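Long-range contacts in putative iron-uptake ABC transport system,periplasmic iron-binding protein (Campylobacter jejuni, PDB 3E13), which binds ferric iron in the periplasm and probably hands it to an ABC transporter for uptake into the cell: residues Y7-Y12 and A35-L40; I105-K110 and A194-Y199; L147-I152 and E303-A308; F256-E261 and F273-D278. One frame throughout, in Å; residues are numbered along the deposited sequence.

Contact 1. Residues Y7-Y12 and A35-L40. With FE (Fe (III) ion), chain B.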
loop_
_atom_site.group_PDB
_atom_site.type_symbol
_atom_site.label_atom_id
_atom_site.label_comp_id
_atom_site.label_asym_id
_atom_site.label_seq_id
_atom_site.Cartn_x
_atom_site.Cartn_y
_atom_site.Cartn_z
ATOM N N TYR A 7 4.598 16.073 -1.830
ATOM C CA TYR A 7 5.274 15.252 -0.838
ATOM C C TYR A 7 4.700 13.831 -1.002
ATOM O O TYR A 7 3.531 13.627 -0.766
ATOM C CB TYR A 7 4.962 15.763 0.576
ATOM C CG TYR A 7 5.757 16.974 1.052
ATOM C CD1 TYR A 7 6.400 17.811 0.179
ATOM C CD2 TYR A 7 5.730 17.325 2.370
ATOM C CE1 TYR A 7 7.102 18.977 0.639
ATOM C CE2 TYR A 7 6.418 18.455 2.845
ATOM C CZ TYR A 7 7.075 19.281 1.976
ATOM O OH TYR A 7 7.701 20.433 2.456
ATOM N N SER A 8 5.539 12.882 -1.393
ATOM C CA SER A 8 5.105 11.542 -1.740
ATOM C C SER A 8 5.831 10.436 -1.028
ATOM O O SER A 8 7.062 10.398 -1.011
ATOM C CB SER A 8 5.230 11.319 -3.236
ATOM O OG SER A 8 4.861 9.960 -3.541
ATOM N N ALA A 9 5.057 9.540 -0.419
ATOM C CA ALA A 9 5.568 8.340 0.184
ATOM C C ALA A 9 5.419 7.121 -0.736
ATOM O O ALA A 9 5.688 6.018 -0.328
ATOM C CB ALA A 9 4.920 8.092 1.557
ATOM N N ARG A 10 4.982 7.349 -1.973
ATOM C CA ARG A 10 5.113 6.345 -3.025
ATOM C C ARG A 10 6.615 6.170 -3.349
ATOM O O ARG A 10 7.469 6.946 -2.864
ATOM C CB ARG A 10 4.269 6.706 -4.247
ATOM C CG ARG A 10 2.809 6.411 -4.025
ATOM C CD ARG A 10 1.914 6.801 -5.182
ATOM N NE ARG A 10 2.242 6.144 -6.442
ATOM C CZ ARG A 10 1.677 4.966 -6.880
ATOM N NH1 ARG A 10 0.772 4.303 -6.157
ATOM N NH2 ARG A 10 2.030 4.499 -8.083
ATOM N N HIS A 11 6.966 5.131 -4.083
ATOM C CA HIS A 11 8.358 4.762 -4.261
ATOM C C HIS A 11 8.527 3.960 -5.552
ATOM O O HIS A 11 9.101 2.853 -5.553
ATOM C CB HIS A 11 8.817 3.978 -3.008
ATOM C CG HIS A 11 7.748 3.078 -2.449
ATOM N ND1 HIS A 11 6.881 3.477 -1.453
ATOM C CD2 HIS A 11 7.379 1.810 -2.783
ATOM C CE1 HIS A 11 6.022 2.487 -1.205
ATOM N NE2 HIS A 11 6.323 1.458 -1.986
ATOM N N TYR A 12 8.010 4.549 -6.636
ATOM C CA TYR A 12 7.871 3.862 -7.916
ATOM C C TYR A 12 8.373 4.690 -9.079
ATOM O O TYR A 12 8.098 5.891 -9.180
ATOM C CB TYR A 12 6.404 3.528 -8.168
ATOM C CG TYR A 12 5.743 2.835 -6.999
ATOM C CD1 TYR A 12 4.732 3.472 -6.270
ATOM C CD2 TYR A 12 6.184 1.617 -6.542
ATOM C CE1 TYR A 12 4.134 2.892 -5.187
ATOM C CE2 TYR A 12 5.598 1.036 -5.452
ATOM C CZ TYR A 12 4.576 1.634 -4.777
ATOM O OH TYR A 12 4.059 0.971 -3.683
ATOM N N ALA A 35 9.985 10.690 0.408
ATOM C CA ALA A 35 10.559 10.234 1.662
ATOM C C ALA A 35 9.610 9.255 2.303
ATOM O O ALA A 35 8.492 9.017 1.795
ATOM C CB ALA A 35 10.801 11.400 2.591
ATOM N N LYS A 36 10.020 8.692 3.428
ATOM C CA LYS A 36 9.124 7.811 4.174
ATOM C C LYS A 36 7.914 8.572 4.659
ATOM O O LYS A 36 7.969 9.758 4.930
ATOM C CB LYS A 36 9.823 7.187 5.365
ATOM C CG LYS A 36 10.923 6.293 5.058
ATOM C CD LYS A 36 11.514 5.773 6.362
ATOM C CE LYS A 36 12.926 5.380 6.184
ATOM N NZ LYS A 36 13.840 6.480 6.653
ATOM N N ALA A 37 6.756 7.907 4.755
ATOM C CA ALA A 37 5.568 8.611 5.212
ATOM C C ALA A 37 5.705 9.259 6.579
ATOM O O ALA A 37 5.171 10.323 6.787
ATOM C CB ALA A 37 4.357 7.736 5.160
ATOM N N SER A 38 6.327 8.533 7.497
ATOM C CA SER A 38 6.498 9.025 8.850
ATOM C C SER A 38 7.311 10.330 8.844
ATOM O O SER A 38 6.970 11.255 9.564
ATOM C CB SER A 38 7.186 7.976 9.712
ATOM O OG SER A 38 8.437 7.599 9.201
ATOM N N GLU A 39 8.302 10.404 7.966
ATOM C CA GLU A 39 9.169 11.583 7.826
ATOM C C GLU A 39 8.355 12.730 7.229
ATOM O O GLU A 39 8.445 13.845 7.682
ATOM C CB GLU A 39 10.398 11.274 6.983
ATOM C CG GLU A 39 11.245 10.174 7.613
ATOM C CD GLU A 39 12.669 10.027 7.113
ATOM O OE1 GLU A 39 13.141 10.835 6.272
ATOM O OE2 GLU A 39 13.320 9.043 7.575
ATOM N N LEU A 40 7.536 12.439 6.205
ATOM C CA LEU A 40 6.715 13.461 5.587
ATOM C C LEU A 40 5.632 14.003 6.493
ATOM O O LEU A 40 5.341 15.192 6.450
ATOM C CB LEU A 40 6.078 12.918 4.296
ATOM C CG LEU A 40 7.050 12.566 3.154
ATOM C CD1 LEU A 40 6.304 11.941 1.999
ATOM C CD2 LEU A 40 7.829 13.769 2.706
HETATM FE FE FE B . 4.839 -0.135 -2.287
HETATM O O HOH W 1 8.880 7.147 -0.513
#
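L40, on the first turn of helix 37-47, reaches onto the backbone where strand 3-8 runs out into the iron-binding loop. From CB its chain leads to CG, anti to the carbonyl carbon (chi1 -65°), and there it forks. CD1 lies against the peptide that joins S8 to A9, 3.4 Å from S8 C, and also brushes A9 CB. CD2 turns to Y7, where it touches CB and, at 4.1 Å, the ring atom CD2; the two side chains cross obliquely. The far end of the tyrosine carries on to E47 of the same helix, which hydrogen-bonds its OH. Beyond L40, the methyl groups A9 CB and A37 CB meet at 3.7 Å.

Polar contacts flank this apolar patch. A35 N donates to S8 O over 3.3 Å, a longish bond, and A9 CA sends a CA-H...O contact to A35 O. A water adds a bridge by donating to both R10 O and A35 O. Within the loop, S8 OG accepts from R10 N, an ST turn, while H11 ND1 donates to A9 O at 3.0 Å. That bond helps to fix the rotation of the imidazole, whose NE2 binds the ferric ion at 2.2 Å; Y12 OH binds it at 1.9 Å, and Y143, Y199 and Y200 complete the site. With ND1 donating to a carbonyl, NE2 is left with its lone pair for the metal, and the A9 carbonyl probably makes the imidazole a stronger electron donor to the iron.

Contact 2. Residues I105-K110 and A194-Y199. With FE (Fe (III) ion), chain B.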
loop_
_atom_site.group_PDB
_atom_site.type_symbol
_atom_site.label_atom_id
_atom_site.label_comp_id
_atom_site.label_asym_id
_atom_site.label_seq_id
_atom_site.Cartn_x
_atom_site.Cartn_y
_atom_site.Cartn_z
ATOM N N ILE A 105 -0.687 -10.068 0.314
ATOM C CA ILE A 105 -0.866 -11.516 0.207
ATOM C C ILE A 105 0.279 -12.269 0.805
ATOM O O ILE A 105 1.233 -11.667 1.352
ATOM C CB ILE A 105 -1.120 -11.910 -1.286
ATOM C CG1 ILE A 105 0.003 -11.444 -2.219
ATOM C CG2 ILE A 105 -2.457 -11.221 -1.748
ATOM C CD1 ILE A 105 1.307 -12.200 -2.098
ATOM N N ILE A 106 0.214 -13.589 0.734
ATOM C CA ILE A 106 1.320 -14.423 1.237
ATOM C C ILE A 106 1.904 -15.111 -0.002
ATOM O O ILE A 106 1.194 -15.816 -0.729
ATOM C CB ILE A 106 0.839 -15.436 2.262
ATOM C CG1 ILE A 106 0.234 -14.759 3.485
ATOM C CG2 ILE A 106 2.008 -16.362 2.721
ATOM C CD1 ILE A 106 -0.623 -15.698 4.358
ATOM N N ALA A 107 3.182 -14.878 -0.262
ATOM C CA ALA A 107 3.830 -15.431 -1.451
ATOM C C ALA A 107 4.647 -16.664 -1.060
ATOM O O ALA A 107 5.235 -16.691 0.032
ATOM C CB ALA A 107 4.694 -14.384 -2.154
ATOM N N TYR A 108 4.631 -17.686 -1.928
ATOM C CA TYR A 108 5.481 -18.885 -1.756
ATOM C C TYR A 108 6.300 -19.119 -3.033
ATOM O O TYR A 108 6.046 -18.481 -4.049
ATOM C CB TYR A 108 4.657 -20.106 -1.397
ATOM C CG TYR A 108 3.660 -20.498 -2.444
ATOM C CD1 TYR A 108 3.934 -21.513 -3.342
ATOM C CD2 TYR A 108 2.437 -19.867 -2.528
ATOM C CE1 TYR A 108 3.010 -21.862 -4.303
ATOM C CE2 TYR A 108 1.508 -20.232 -3.478
ATOM C CZ TYR A 108 1.825 -21.207 -4.387
ATOM O OH TYR A 108 0.897 -21.589 -5.370
ATOM N N ASN A 109 7.249 -20.053 -2.975
ATOM C CA ASN A 109 8.062 -20.404 -4.137
ATOM C C ASN A 109 7.372 -21.526 -4.914
ATOM O O ASN A 109 7.349 -22.693 -4.488
ATOM C CB ASN A 109 9.465 -20.834 -3.678
ATOM C CG ASN A 109 10.460 -20.880 -4.805
ATOM O OD1 ASN A 109 11.617 -20.377 -4.687
ATOM N ND2 ASN A 109 10.063 -21.465 -5.888
ATOM N N LYS A 110 6.770 -21.171 -6.038
ATOM C CA LYS A 110 6.009 -22.121 -6.824
ATOM C C LYS A 110 6.915 -23.068 -7.651
ATOM O O LYS A 110 6.408 -23.960 -8.353
ATOM C CB LYS A 110 4.982 -21.368 -7.667
ATOM C CG LYS A 110 5.561 -20.680 -8.834
ATOM C CD LYS A 110 4.503 -19.951 -9.661
ATOM C CE LYS A 110 5.080 -19.086 -10.694
ATOM N NZ LYS A 110 4.033 -18.430 -11.623
ATOM N N ALA A 194 6.450 -15.220 2.279
ATOM C CA ALA A 194 6.660 -13.807 2.440
ATOM C C ALA A 194 5.344 -13.060 2.466
ATOM O O ALA A 194 4.511 -13.286 1.591
ATOM C CB ALA A 194 7.477 -13.294 1.308
ATOM N N VAL A 195 5.210 -12.135 3.396
ATOM C CA VAL A 195 4.099 -11.175 3.380
ATOM C C VAL A 195 4.472 -10.038 2.445
ATOM O O VAL A 195 5.506 -9.379 2.645
ATOM C CB VAL A 195 3.795 -10.682 4.793
ATOM C CG1 VAL A 195 2.658 -9.693 4.756
ATOM C CG2 VAL A 195 3.486 -11.877 5.759
ATOM N N MET A 196 3.686 -9.836 1.385
ATOM C CA MET A 196 3.992 -8.818 0.395
ATOM C C MET A 196 2.783 -8.371 -0.450
ATOM O O MET A 196 1.807 -9.094 -0.569
ATOM C CB MET A 196 5.119 -9.293 -0.548
ATOM C CG MET A 196 4.763 -10.508 -1.424
ATOM S SD MET A 196 6.075 -11.080 -2.529
ATOM C CE MET A 196 6.326 -9.641 -3.463
ATOM N N ASN A 197 2.887 -7.199 -1.070
ATOM C CA ASN A 197 1.825 -6.656 -1.897
ATOM C C ASN A 197 1.907 -7.237 -3.309
ATOM O O ASN A 197 2.979 -7.577 -3.852
ATOM C CB ASN A 197 1.881 -5.132 -1.994
ATOM C CG ASN A 197 1.492 -4.420 -0.714
ATOM O OD1 ASN A 197 0.796 -4.977 0.168
ATOM N ND2 ASN A 197 1.915 -3.153 -0.607
ATOM N N THR A 198 0.742 -7.399 -3.909
ATOM C CA THR A 198 0.629 -8.035 -5.190
ATOM C C THR A 198 1.415 -7.361 -6.306
ATOM O O THR A 198 2.034 -8.038 -7.153
ATOM C CB THR A 198 -0.844 -8.070 -5.635
ATOM O OG1 THR A 198 -1.487 -6.797 -5.361
ATOM C CG2 THR A 198 -1.669 -9.122 -4.911
ATOM N N TYR A 199 1.367 -6.028 -6.349
ATOM C CA TYR A 199 1.987 -5.294 -7.456
ATOM C C TYR A 199 3.483 -5.538 -7.547
ATOM O O TYR A 199 4.056 -5.491 -8.602
ATOM C CB TYR A 199 1.648 -3.792 -7.431
ATOM C CG TYR A 199 2.045 -3.120 -6.176
ATOM C CD1 TYR A 199 3.311 -2.589 -6.040
ATOM C CD2 TYR A 199 1.174 -3.073 -5.092
ATOM C CE1 TYR A 199 3.709 -2.046 -4.865
ATOM C CE2 TYR A 199 1.569 -2.514 -3.897
ATOM C CZ TYR A 199 2.819 -1.987 -3.794
ATOM O OH TYR A 199 3.256 -1.444 -2.590
HETATM FE FE FE B . 4.839 -0.135 -2.287
#
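I105 and M196 face each other as a hydrogen-bonded pair between antiparallel strands 97-109 and 193-197 of the mixed sheet in this periplasmic binding protein fold. I105 N donates to M196 O at 2.8 Å, and M196 N returns a bond to I105 O. A107 and A194 form the next such pair, with A107 N to A194 O nearly straight at 174°; between them I106 and V195 make a non-hydrogen-bonded pair.

The tight side is the face bearing I105, A107, A194 and M196. M196 CG touches both I105 CD1 and A107 CB, and chi2 (-180°) carries SD on to rest 3.6 Å from A107 CB. I105 also meets T198 CG2 through its CG1 and CG2, the two side chains crossing at about a right angle. Helix 179-188 packs over this face, touching A194 and M196. On the other face the I106 and V195 side chains do not touch each other, and V195 turns instead to L147 and L125. Beyond the A107-A194 pair the chain runs on to exposed K110.

At the other end N197 ND2 donates to Y199 OH at 2.9 Å, and that phenolic oxygen binds the ferric ion, which lies in the plane of the ring, at 2.1 Å.

Contact 3. Residues L147-I152 and E303-A308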
loop_
_atom_site.group_PDB
_atom_site.type_symbol
_atom_site.label_atom_id
_atom_site.label_comp_id
_atom_site.label_asym_id
_atom_site.label_seq_id
_atom_site.Cartn_x
_atom_site.Cartn_y
_atom_site.Cartn_z
ATOM N N LEU A 147 -1.911 -3.614 7.991
ATOM C CA LEU A 147 -2.348 -4.984 8.091
ATOM C C LEU A 147 -2.757 -5.333 9.525
ATOM O O LEU A 147 -3.792 -5.934 9.757
ATOM C CB LEU A 147 -1.300 -5.946 7.536
ATOM C CG LEU A 147 -1.530 -7.455 7.645
ATOM C CD1 LEU A 147 -2.802 -7.848 6.853
ATOM C CD2 LEU A 147 -0.330 -8.203 7.107
ATOM N N LEU A 148 -1.927 -4.967 10.522
ATOM C CA LEU A 148 -2.260 -5.278 11.889
ATOM C C LEU A 148 -3.518 -4.535 12.337
ATOM O O LEU A 148 -4.369 -5.088 13.028
ATOM C CB LEU A 148 -1.108 -4.928 12.820
ATOM C CG LEU A 148 -1.377 -5.294 14.282
ATOM C CD1 LEU A 148 -1.613 -6.743 14.470
ATOM C CD2 LEU A 148 -0.171 -4.864 15.126
ATOM N N ALA A 149 -3.646 -3.289 11.931
ATOM C CA ALA A 149 -4.863 -2.514 12.189
ATOM C C ALA A 149 -6.106 -3.227 11.645
ATOM O O ALA A 149 -7.145 -3.221 12.289
ATOM C CB ALA A 149 -4.742 -1.131 11.629
ATOM N N SER A 150 -5.973 -3.841 10.479
ATOM C CA SER A 150 -7.097 -4.619 9.917
ATOM C C SER A 150 -7.454 -5.835 10.742
ATOM O O SER A 150 -8.639 -6.231 10.811
ATOM C CB SER A 150 -6.846 -5.032 8.453
ATOM O OG SER A 150 -5.998 -6.126 8.287
ATOM N N ILE A 151 -6.449 -6.479 11.324
ATOM C CA ILE A 151 -6.682 -7.622 12.221
ATOM C C ILE A 151 -7.384 -7.173 13.518
ATOM O O ILE A 151 -8.286 -7.849 14.035
ATOM C CB ILE A 151 -5.371 -8.345 12.455
ATOM C CG1 ILE A 151 -4.905 -8.983 11.142
ATOM C CG2 ILE A 151 -5.517 -9.418 13.496
ATOM C CD1 ILE A 151 -3.435 -9.511 11.187
ATOM N N ILE A 152 -6.952 -6.035 14.089
ATOM C CA ILE A 152 -7.658 -5.453 15.217
ATOM C C ILE A 152 -9.114 -5.224 14.840
ATOM O O ILE A 152 -10.042 -5.575 15.569
ATOM C CB ILE A 152 -7.032 -4.142 15.725
ATOM C CG1 ILE A 152 -5.610 -4.357 16.221
ATOM C CG2 ILE A 152 -7.906 -3.564 16.818
ATOM C CD1 ILE A 152 -4.815 -3.056 16.419
ATOM N N GLU A 303 -8.914 3.487 11.654
ATOM C CA GLU A 303 -9.297 3.858 13.017
ATOM C C GLU A 303 -8.500 3.123 14.094
ATOM O O GLU A 303 -8.535 3.519 15.281
ATOM C CB GLU A 303 -10.775 3.614 13.245
ATOM C CG GLU A 303 -11.587 4.608 12.449
ATOM C CD GLU A 303 -13.092 4.409 12.509
ATOM O OE1 GLU A 303 -13.782 5.123 11.751
ATOM O OE2 GLU A 303 -13.585 3.565 13.259
ATOM N N ASN A 304 -7.819 2.051 13.711
ATOM C CA ASN A 304 -7.084 1.237 14.648
ATOM C C ASN A 304 -5.568 1.367 14.564
ATOM O O ASN A 304 -4.825 0.555 15.137
ATOM C CB ASN A 304 -7.493 -0.206 14.443
ATOM C CG ASN A 304 -8.974 -0.417 14.740
ATOM O OD1 ASN A 304 -9.358 -0.536 15.894
ATOM N ND2 ASN A 304 -9.822 -0.427 13.703
ATOM N N ILE A 305 -5.106 2.405 13.889
ATOM C CA ILE A 305 -3.694 2.524 13.623
ATOM C C ILE A 305 -2.874 2.796 14.887
ATOM O O ILE A 305 -1.786 2.243 15.023
ATOM C CB ILE A 305 -3.368 3.565 12.498
ATOM C CG1 ILE A 305 -1.973 3.355 11.948
ATOM C CG2 ILE A 305 -3.638 5.002 12.954
ATOM C CD1 ILE A 305 -1.797 2.025 11.165
ATOM N N LYS A 306 -3.388 3.623 15.794
ATOM C CA LYS A 306 -2.608 3.947 16.997
ATOM C C LYS A 306 -2.357 2.694 17.829
ATOM O O LYS A 306 -1.264 2.484 18.346
ATOM C CB LYS A 306 -3.333 5.006 17.792
ATOM C CG LYS A 306 -3.351 6.361 17.164
ATOM C CD LYS A 306 -4.265 7.274 17.959
ATOM C CE LYS A 306 -4.629 8.571 17.327
ATOM N NZ LYS A 306 -5.562 9.262 18.361
ATOM N N GLU A 307 -3.383 1.868 17.983
ATOM C CA GLU A 307 -3.279 0.653 18.769
ATOM C C GLU A 307 -2.372 -0.381 18.086
ATOM O O GLU A 307 -1.615 -1.079 18.728
ATOM C CB GLU A 307 -4.675 0.071 19.027
ATOM C CG GLU A 307 -4.609 -1.136 19.958
ATOM C CD GLU A 307 -5.970 -1.606 20.417
ATOM O OE1 GLU A 307 -6.943 -1.521 19.649
ATOM O OE2 GLU A 307 -6.095 -2.056 21.583
ATOM N N ALA A 308 -2.414 -0.459 16.750
ATOM C CA ALA A 308 -1.506 -1.337 16.023
ATOM C C ALA A 308 -0.055 -1.001 16.320
ATOM O O ALA A 308 0.738 -1.899 16.547
ATOM C CB ALA A 308 -1.755 -1.206 14.517
#
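I152 makes the largest bump on helix 142-155 here, and it enters the hollow bordered by N304, E307 and A308 at the start of helix 305-315. Its two branches part: CD1 settles over the backbone of A308, 3.6 Å from A308 N, and touches CB and CG of E307, whereas CG2, anti to the backbone N (chi1 -62° for CG1), comes up against N304 OD1 at 3.5 Å and E307 OE1. I152 and N304 slide past each other in opposite directions; N304 CB meets A149 O at 3.7 Å.

A149 offers the shallow surface that lets the backbones close in, its CA 5.0 Å from that of N304. The alanine CB sits over the N304 carbonyl and also meets I305 CD1. From the other helix A308 CB is a small knob among L148, A149 and I152, 3.8 Å from A149 N and 4.0 Å from L148 CD2. L148 CD2 runs beyond that methyl to A308 O, at 3.4 Å.

The polar end of N304 turns its ND2 to I301 O in a weak bond. Close helix packing through small alanines thus joins the C-terminal helix to helix 142-155, whose first turn carries the iron ligand Y143.

Contact 4. Residues F256-E261 and F273-D278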
loop_
_atom_site.group_PDB
_atom_site.type_symbol
_atom_site.label_atom_id
_atom_site.label_comp_id
_atom_site.label_asym_id
_atom_site.label_seq_id
_atom_site.Cartn_x
_atom_site.Cartn_y
_atom_site.Cartn_z
ATOM N N PHE A 256 -6.260 14.397 -12.395
ATOM C CA PHE A 256 -5.416 13.775 -13.398
ATOM C C PHE A 256 -5.047 12.331 -12.981
ATOM O O PHE A 256 -4.987 11.422 -13.812
ATOM C CB PHE A 256 -4.172 14.650 -13.575
ATOM C CG PHE A 256 -3.240 14.200 -14.658
ATOM C CD1 PHE A 256 -3.578 14.363 -15.996
ATOM C CD2 PHE A 256 -2.013 13.626 -14.347
ATOM C CE1 PHE A 256 -2.690 13.984 -17.019
ATOM C CE2 PHE A 256 -1.129 13.227 -15.392
ATOM C CZ PHE A 256 -1.504 13.405 -16.708
ATOM N N MET A 257 -4.837 12.101 -11.691
ATOM C CA MET A 257 -4.494 10.760 -11.211
ATOM C C MET A 257 -5.633 9.756 -11.424
ATOM O O MET A 257 -5.364 8.560 -11.499
ATOM C CB MET A 257 -4.131 10.777 -9.742
ATOM C CG MET A 257 -2.791 11.467 -9.393
ATOM S SD MET A 257 -1.411 10.921 -10.344
ATOM C CE MET A 257 -1.389 9.227 -9.893
ATOM N N LEU A 258 -6.865 10.221 -11.562
ATOM C CA LEU A 258 -8.014 9.336 -11.845
ATOM C C LEU A 258 -8.399 9.340 -13.306
ATOM O O LEU A 258 -9.438 8.776 -13.662
ATOM C CB LEU A 258 -9.214 9.677 -10.928
ATOM C CG LEU A 258 -9.311 8.961 -9.590
ATOM C CD1 LEU A 258 -9.588 7.482 -9.760
ATOM C CD2 LEU A 258 -8.060 9.232 -8.763
ATOM N N SER A 259 -7.611 9.998 -14.153
ATOM C CA SER A 259 -7.926 10.028 -15.599
ATOM C C SER A 259 -7.675 8.665 -16.234
ATOM O O SER A 259 -6.935 7.863 -15.721
ATOM C CB SER A 259 -7.109 11.110 -16.289
ATOM O OG SER A 259 -5.732 10.850 -16.314
ATOM N N PRO A 260 -8.358 8.381 -17.344
ATOM C CA PRO A 260 -8.202 7.097 -18.026
ATOM C C PRO A 260 -6.789 6.685 -18.324
ATOM O O PRO A 260 -6.434 5.527 -18.009
ATOM C CB PRO A 260 -9.025 7.299 -19.301
ATOM C CG PRO A 260 -10.079 8.300 -18.895
ATOM C CD PRO A 260 -9.385 9.247 -17.951
ATOM N N GLU A 261 -5.973 7.593 -18.870
ATOM C CA GLU A 261 -4.614 7.263 -19.243
ATOM C C GLU A 261 -3.740 6.940 -18.044
ATOM O O GLU A 261 -2.954 6.010 -18.095
ATOM C CB GLU A 261 -3.942 8.351 -20.122
ATOM C CG GLU A 261 -2.534 7.950 -20.542
ATOM C CD GLU A 261 -1.839 8.860 -21.536
ATOM O OE1 GLU A 261 -2.257 10.015 -21.708
ATOM O OE2 GLU A 261 -0.866 8.353 -22.178
ATOM N N PHE A 273 -4.018 -2.301 -8.909
ATOM C CA PHE A 273 -5.436 -2.351 -9.347
ATOM C C PHE A 273 -5.947 -0.928 -9.498
ATOM O O PHE A 273 -5.867 -0.118 -8.562
ATOM C CB PHE A 273 -6.314 -3.113 -8.342
ATOM C CG PHE A 273 -5.877 -4.531 -8.081
ATOM C CD1 PHE A 273 -5.359 -4.882 -6.869
ATOM C CD2 PHE A 273 -6.079 -5.522 -9.026
ATOM C CE1 PHE A 273 -4.947 -6.216 -6.636
ATOM C CE2 PHE A 273 -5.667 -6.838 -8.784
ATOM C CZ PHE A 273 -5.124 -7.154 -7.582
ATOM N N PRO A 274 -6.545 -0.587 -10.641
ATOM C CA PRO A 274 -7.159 0.743 -10.795
ATOM C C PRO A 274 -8.325 0.956 -9.863
ATOM O O PRO A 274 -9.040 0.001 -9.496
ATOM C CB PRO A 274 -7.698 0.732 -12.223
ATOM C CG PRO A 274 -7.894 -0.724 -12.527
ATOM C CD PRO A 274 -6.783 -1.445 -11.818
ATOM N N ILE A 275 -8.590 2.219 -9.543
ATOM C CA ILE A 275 -9.825 2.577 -8.850
ATOM C C ILE A 275 -10.983 2.620 -9.837
ATOM O O ILE A 275 -12.074 2.165 -9.513
ATOM C CB ILE A 275 -9.654 3.921 -8.147
ATOM C CG1 ILE A 275 -8.607 3.758 -7.069
ATOM C CG2 ILE A 275 -10.985 4.452 -7.593
ATOM C CD1 ILE A 275 -8.953 2.876 -5.923
ATOM N N ARG A 276 -10.755 3.138 -11.022
ATOM C CA ARG A 276 -11.841 3.249 -11.993
ATOM C C ARG A 276 -12.294 1.881 -12.404
ATOM O O ARG A 276 -11.466 0.970 -12.613
ATOM C CB ARG A 276 -11.368 3.982 -13.244
ATOM C CG ARG A 276 -10.992 5.401 -13.126
ATOM C CD ARG A 276 -10.533 5.993 -14.429
ATOM N NE ARG A 276 -11.647 6.084 -15.401
ATOM C CZ ARG A 276 -12.177 7.213 -15.884
ATOM N NH1 ARG A 276 -11.742 8.404 -15.504
ATOM N NH2 ARG A 276 -13.171 7.114 -16.786
ATOM N N ASN A 277 -13.619 1.767 -12.636
ATOM C CA ASN A 277 -14.212 0.514 -13.021
ATOM C C ASN A 277 -14.316 0.293 -14.524
ATOM O O ASN A 277 -14.882 -0.723 -14.966
ATOM C CB ASN A 277 -15.567 0.273 -12.362
ATOM C CG ASN A 277 -16.683 1.190 -12.877
ATOM O OD1 ASN A 277 -16.524 1.951 -13.825
ATOM N ND2 ASN A 277 -17.839 1.107 -12.216
ATOM N N ASP A 278 -13.726 1.179 -15.296
ATOM C CA ASP A 278 -13.706 1.092 -16.759
ATOM C C ASP A 278 -12.285 0.991 -17.368
ATOM O O ASP A 278 -12.072 1.238 -18.553
ATOM C CB ASP A 278 -14.489 2.277 -17.345
ATOM C CG ASP A 278 -13.825 3.591 -17.093
ATOM O OD1 ASP A 278 -14.304 4.620 -17.614
ATOM O OD2 ASP A 278 -12.792 3.646 -16.391
#
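The guanidinium of R276 and the ring of P260 meet obliquely, with P260 CG 3.6 Å above one face of the flat group and offset toward its rim; P260 CD lies 3.5 Å from NH1. F84 makes a cation-pi contact with the same arginine. At the edge, NH1 donates to L258 O at 3.0 Å, in the carbonyl plane and almost straight (173°). D278 is gripped side-on by two nitrogens, NE to OD2 and NH2 to OD1, each oxygen using its syn lone pair and each bond 2.9 Å long. The bend at chi3 (68°) sets NE off the extended chain, and three in-plane bonds then fix the orientation of the guanidinium plane.

Alongside, L258 CD1 packs on I275 CB at 3.9 Å and more distantly on R276 CG. S259, the N-cap residue of the following helix, turns back so that its OG and N both donate to F256 O.

The contact ties the turn between helices 247-257 and 260-268 to the chain leaving strand 273-274. Q263 of the second helix accepts from the backbone N of I275 and R276, Y80 of helix 79-84 touches L258, P260 and R276, and I99 of strand 97-109 touches L258.

In the fold
Contacts 1, 2 and 4 all reach the same mixed sheet, whereas contact 3 joins two helices outside it. Contacts 1 and 2, with centres 23 Å apart on opposite sides of the chain's centre, converge on the ferric ion: one brings H11 and Y12, the other Y199. Contact 2 also touches contact 3, through V195 and L147, and contact 4, through T198 and F273; their strands 97-109 and 273-274 are neighbours in the sheet. Along the chain contact 1 closes first; contacts 2 and 3 then interlace, and contact 4 is nested within contact 3. Iron is therefore held by distant parts of the sequence, consistent with a two-lobed binding protein closing around its metal.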